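Local atomic coordinates of CBS domain protein (Bacillus anthracis, PDB entry 3LQN), a protein that is of unknown function but carries a tandem pair of CBS domains, a module that in relatives commonly binds adenine nucleotides as a regulatory signal. Residues 12-18 and 100-106. Where two conformers were deposited one is given. Numbering follows the deposited sequence.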
ATOM      1  N   PHE A  12     -25.223   4.771  -6.735  0.54 75.64           N
ATOM      2  CA  PHE A  12     -24.185   5.580  -6.088  0.54 66.91           C
ATOM      3  C   PHE A  12     -24.627   6.182  -4.765  0.54 58.25           C
ATOM      4  O   PHE A  12     -23.887   6.177  -3.787  0.54 57.10           O
ATOM      5  CB  PHE A  12     -23.705   6.699  -7.005  0.54 69.72           C
ATOM      6  CG  PHE A  12     -22.377   6.429  -7.630  0.54 59.21           C
ATOM      7  CD1 PHE A  12     -21.695   5.266  -7.339  0.54 47.02           C
ATOM      8  CD2 PHE A  12     -21.812   7.331  -8.509  0.54 58.00           C
ATOM      9  CE1 PHE A  12     -20.488   5.003  -7.907  0.54 44.61           C
ATOM     10  CE2 PHE A  12     -20.591   7.071  -9.082  0.54 52.47           C
ATOM     11  CZ  PHE A  12     -19.928   5.906  -8.781  0.54 48.78           C
ATOM     12  N   GLN A  13     -25.845   6.707  -4.748  0.54 50.60           N
ATOM     13  CA  GLN A  13     -26.394   7.374  -3.557  0.54 47.14           C
ATOM     14  C   GLN A  13     -26.958   6.390  -2.518  0.54 36.05           C
ATOM     15  O   GLN A  13     -27.242   6.775  -1.380  0.54 34.45           O
ATOM     16  CB  GLN A  13     -27.475   8.386  -3.977  0.54 56.71           C
ATOM     17  CG  GLN A  13     -27.310   9.818  -3.429  0.54 68.69           C
ATOM     18  CD  GLN A  13     -28.132  10.105  -2.160  0.54 73.07           C
ATOM     19  OE1 GLN A  13     -27.884   9.538  -1.082  0.54 72.70           O
ATOM     20  NE2 GLN A  13     -29.094  11.014  -2.282  0.54 67.46           N
ATOM     21  N   GLN A  14     -27.121   5.128  -2.908  1.00 44.35           N
ATOM     22  CA  GLN A  14     -27.500   4.098  -1.934  1.00 45.66           C
ATOM     23  C   GLN A  14     -26.382   3.143  -1.518  1.00 39.57           C
ATOM     24  O   GLN A  14     -26.626   2.140  -0.845  1.00 41.15           O
ATOM     25  CB  GLN A  14     -28.736   3.357  -2.433  1.00 43.43           C
ATOM     26  CG  GLN A  14     -29.971   4.245  -2.376  1.00 56.43           C
ATOM     27  CD  GLN A  14     -31.142   3.609  -3.058  1.00 53.18           C
ATOM     28  OE1 GLN A  14     -31.262   2.386  -3.065  1.00 54.84           O
ATOM     29  NE2 GLN A  14     -32.004   4.428  -3.670  1.00 52.07           N
ATOM     30  N   ILE A  15     -25.150   3.484  -1.887  1.00 34.01           N
ATOM     31  CA  ILE A  15     -24.007   2.735  -1.431  1.00 35.38           C
ATOM     32  C   ILE A  15     -23.304   3.603  -0.415  1.00 32.89           C
ATOM     33  O   ILE A  15     -22.926   4.742  -0.696  1.00 38.86           O
ATOM     34  CB  ILE A  15     -23.063   2.329  -2.584  1.00 38.99           C
ATOM     35  CG1 ILE A  15     -23.782   1.344  -3.510  1.00 39.15           C
ATOM     36  CG2 ILE A  15     -21.813   1.705  -2.047  1.00 38.62           C
ATOM     37  CD1 ILE A  15     -23.154   1.294  -4.911  1.00 49.30           C
ATOM     38  N   PHE A  16     -23.205   3.063   0.782  1.00 30.63           N
ATOM     39  CA  PHE A  16     -22.623   3.767   1.896  1.00 29.11           C
ATOM     40  C   PHE A  16     -21.323   3.097   2.253  1.00 34.79           C
ATOM     41  O   PHE A  16     -21.027   1.995   1.785  1.00 32.51           O
ATOM     42  CB  PHE A  16     -23.509   3.641   3.102  1.00 28.78           C
ATOM     43  CG  PHE A  16     -24.846   4.316   2.968  1.00 37.83           C
ATOM     44  CD1 PHE A  16     -25.042   5.362   2.121  1.00 36.11           C
ATOM     45  CD2 PHE A  16     -25.898   3.918   3.772  1.00 54.95           C
ATOM     46  CE1 PHE A  16     -26.340   5.989   2.041  1.00 40.82           C
ATOM     47  CE2 PHE A  16     -27.141   4.538   3.696  1.00 50.40           C
ATOM     48  CZ  PHE A  16     -27.336   5.568   2.824  1.00 44.56           C
ATOM     49  N   VAL A  17     -20.597   3.746   3.148  1.00 30.28           N
ATOM     50  CA  VAL A  17     -19.342   3.208   3.673  1.00 33.00           C
ATOM     51  C   VAL A  17     -19.494   1.765   4.200  1.00 25.86           C
ATOM     52  O   VAL A  17     -18.706   0.862   3.848  1.00 29.28           O
ATOM     53  CB  VAL A  17     -18.737   4.148   4.744  1.00 27.24           C
ATOM     54  CG1 VAL A  17     -17.659   3.433   5.533  1.00 32.74           C
ATOM     55  CG2 VAL A  17     -18.070   5.323   4.086  1.00 26.57           C
ATOM     56  N   LYS A  18     -20.581   1.515   4.923  1.00 27.46           N
ATOM     57  CA  LYS A  18     -20.823   0.197   5.490  1.00 27.88           C
ATOM     58  C   LYS A  18     -20.991  -0.908   4.467  1.00 29.91           C
ATOM     59  O   LYS A  18     -20.761  -2.064   4.765  1.00 32.42           O
ATOM     60  CB  LYS A  18     -22.000   0.263   6.501  1.00 38.54           C
ATOM     61  CG  LYS A  18     -23.364  -0.438   6.152  1.00 35.83           C
ATOM     62  CD  LYS A  18     -24.067   0.094   4.954  1.00 52.32           C
ATOM     63  CE  LYS A  18     -25.594  -0.216   4.972  1.00 36.88           C
ATOM     64  NZ  LYS A  18     -26.113  -1.551   4.502  1.00 36.26           N
ATOM     65  N   LEU A 100     -14.406   7.510   8.481  1.00 27.87           N
ATOM     66  CA  LEU A 100     -15.744   7.729   7.934  1.00 30.09           C
ATOM     67  C   LEU A 100     -16.744   7.012   8.835  1.00 32.32           C
ATOM     68  O   LEU A 100     -16.398   6.070   9.498  1.00 33.66           O
ATOM     69  CB  LEU A 100     -15.855   7.205   6.513  1.00 26.47           C
ATOM     70  CG  LEU A 100     -15.024   8.055   5.543  1.00 35.75           C
ATOM     71  CD1 LEU A 100     -15.129   7.488   4.189  1.00 39.89           C
ATOM     72  CD2 LEU A 100     -15.487   9.506   5.521  1.00 35.23           C
ATOM     73  N   LYS A 101     -17.976   7.503   8.849  1.00 29.89           N
ATOM     74  CA  LYS A 101     -19.087   6.827   9.548  1.00 25.03           C
ATOM     75  C   LYS A 101     -19.692   5.777   8.615  1.00 25.29           C
ATOM     76  O   LYS A 101     -19.571   5.860   7.384  1.00 28.71           O
ATOM     77  CB  LYS A 101     -20.188   7.850   9.839  1.00 39.79           C
ATOM     78  CG  LYS A 101     -19.755   9.091  10.583  1.00 56.04           C
ATOM     79  CD  LYS A 101     -20.913   9.569  11.454  1.00 64.17           C
ATOM     80  CE  LYS A 101     -21.249   8.513  12.502  1.00 71.36           C
ATOM     81  NZ  LYS A 101     -22.703   8.437  12.878  1.00 73.79           N
ATOM     82  N   LEU A 102     -20.356   4.802   9.201  1.00 29.61           N
ATOM     83  CA  LEU A 102     -21.000   3.748   8.433  1.00 30.92           C
ATOM     84  C   LEU A 102     -21.929   4.290   7.364  1.00 34.18           C
ATOM     85  O   LEU A 102     -22.054   3.686   6.311  1.00 31.38           O
ATOM     86  CB  LEU A 102     -21.851   2.902   9.390  1.00 30.78           C
ATOM     87  CG  LEU A 102     -21.146   2.165  10.507  1.00 33.73           C
ATOM     88  CD1 LEU A 102     -22.173   1.813  11.587  1.00 35.67           C
ATOM     89  CD2 LEU A 102     -20.481   0.918   9.928  1.00 36.43           C
ATOM     90  N   GLU A 103     -22.620   5.395   7.670  1.00 31.92           N
ATOM     91  CA  GLU A 103     -23.592   5.951   6.743  1.00 37.67           C
ATOM     92  C   GLU A 103     -23.026   6.981   5.784  1.00 37.57           C
ATOM     93  O   GLU A 103     -23.765   7.521   4.961  1.00 38.86           O
ATOM     94  CB  GLU A 103     -24.833   6.515   7.469  1.00 38.99           C
ATOM     95  CG  GLU A 103     -24.554   7.704   8.358  1.00 32.86           C
ATOM     96  CD  GLU A 103     -24.274   7.285   9.783  1.00 49.28           C
ATOM     97  OE1 GLU A 103     -23.532   6.305   9.979  1.00 45.46           O
ATOM     98  OE2 GLU A 103     -24.807   7.924  10.715  1.00 66.62           O
ATOM     99  N   ASP A 104     -21.717   7.251   5.839  1.00 31.33           N
ATOM    100  CA  ASP A 104     -21.154   8.205   4.866  1.00 30.01           C
ATOM    101  C   ASP A 104     -21.283   7.718   3.410  1.00 34.86           C
ATOM    102  O   ASP A 104     -21.276   6.513   3.142  1.00 33.63           O
ATOM    103  CB  ASP A 104     -19.673   8.522   5.182  1.00 35.52           C
ATOM    104  CG  ASP A 104     -19.520   9.664   6.185  1.00 40.04           C
ATOM    105  OD1 ASP A 104     -20.408  10.551   6.238  1.00 43.69           O
ATOM    106  OD2 ASP A 104     -18.499   9.690   6.897  1.00 33.50           O
ATOM    107  N   SER A 105     -21.355   8.672   2.480  1.00 34.42           N
ATOM    108  CA  SER A 105     -21.605   8.381   1.079  1.00 38.60           C
ATOM    109  C   SER A 105     -20.425   7.801   0.300  1.00 35.38           C
ATOM    110  O   SER A 105     -19.228   7.971   0.649  1.00 32.28           O
ATOM    111  CB  SER A 105     -22.097   9.651   0.372  1.00 46.00           C
ATOM    112  OG  SER A 105     -21.009  10.545   0.162  1.00 46.68           O
ATOM    113  N   PHE A 106     -20.761   7.139  -0.806  1.00 37.91           N
ATOM    114  CA  PHE A 106     -19.726   6.661  -1.711  1.00 37.72           C
ATOM    115  C   PHE A 106     -18.860   7.835  -2.216  1.00 37.35           C
ATOM    116  O   PHE A 106     -17.644   7.750  -2.276  1.00 37.66           O
ATOM    117  CB  PHE A 106     -20.344   5.915  -2.888  1.00 41.79           C
ATOM    118  CG  PHE A 106     -19.329   5.530  -3.919  1.00 43.73           C
ATOM    119  CD1 PHE A 106     -18.596   4.368  -3.773  1.00 46.20           C
ATOM    120  CD2 PHE A 106     -19.053   6.372  -4.991  1.00 47.86           C
ATOM    121  CE1 PHE A 106     -17.637   4.031  -4.694  1.00 51.05           C
ATOM    122  CE2 PHE A 106     -18.106   6.038  -5.926  1.00 52.10           C
ATOM    123  CZ  PHE A 106     -17.390   4.865  -5.779  1.00 50.75           C
TER
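Leu100, in the middle of the short strand 99-101, points its side chain at segment 12-18, where its CD1 lies 3.7 Å from Val17 CG2. The chain then reverses in a type I beta turn from Lys101 to Asp104, closed by the Asp104 N to Lys101 O hydrogen bond (3.0 Å) and braced by Asp104 OD2, which accepts a hydrogen bond from Lys101 N at 3.0 Å; Lys101 NZ forms a salt bridge with Glu103 OE2 (3.1 Å). This turn offers carbonyls to the start of helix 17-20: Leu102 O accepts a hydrogen bond from Lys18 N (3.0 Å) and Asp104 O one from Val17 N (2.8 Å), while Phe16 CA makes a CA-H...O contact with Asp104 O (3.3 Å). The Phe16 ring lays one face against Glu103 O. Ser105, joined to Phe16 by a single beta bridge, is the N-cap of helix 106-115, its OG hydrogen-bonded to Lys108 N. Phe106 N gives a weak hydrogen bond to Ile15 O (3.2 Å), and its ring lies nearly parallel to that of Phe12 but slid aside, centroids 4.5 Å apart. Backbone hydrogen bonds and side-chain packing thus join segment 12-18 to the strand-to-helix connection of the second CBS domain: Val17 and Leu100 meet Leu132 of strand 128-133, Ile15 and Phe106 rest on Leu140 of helix 134-144, and Phe12 reaches Leu141 of that helix and Val145 of the second subunit.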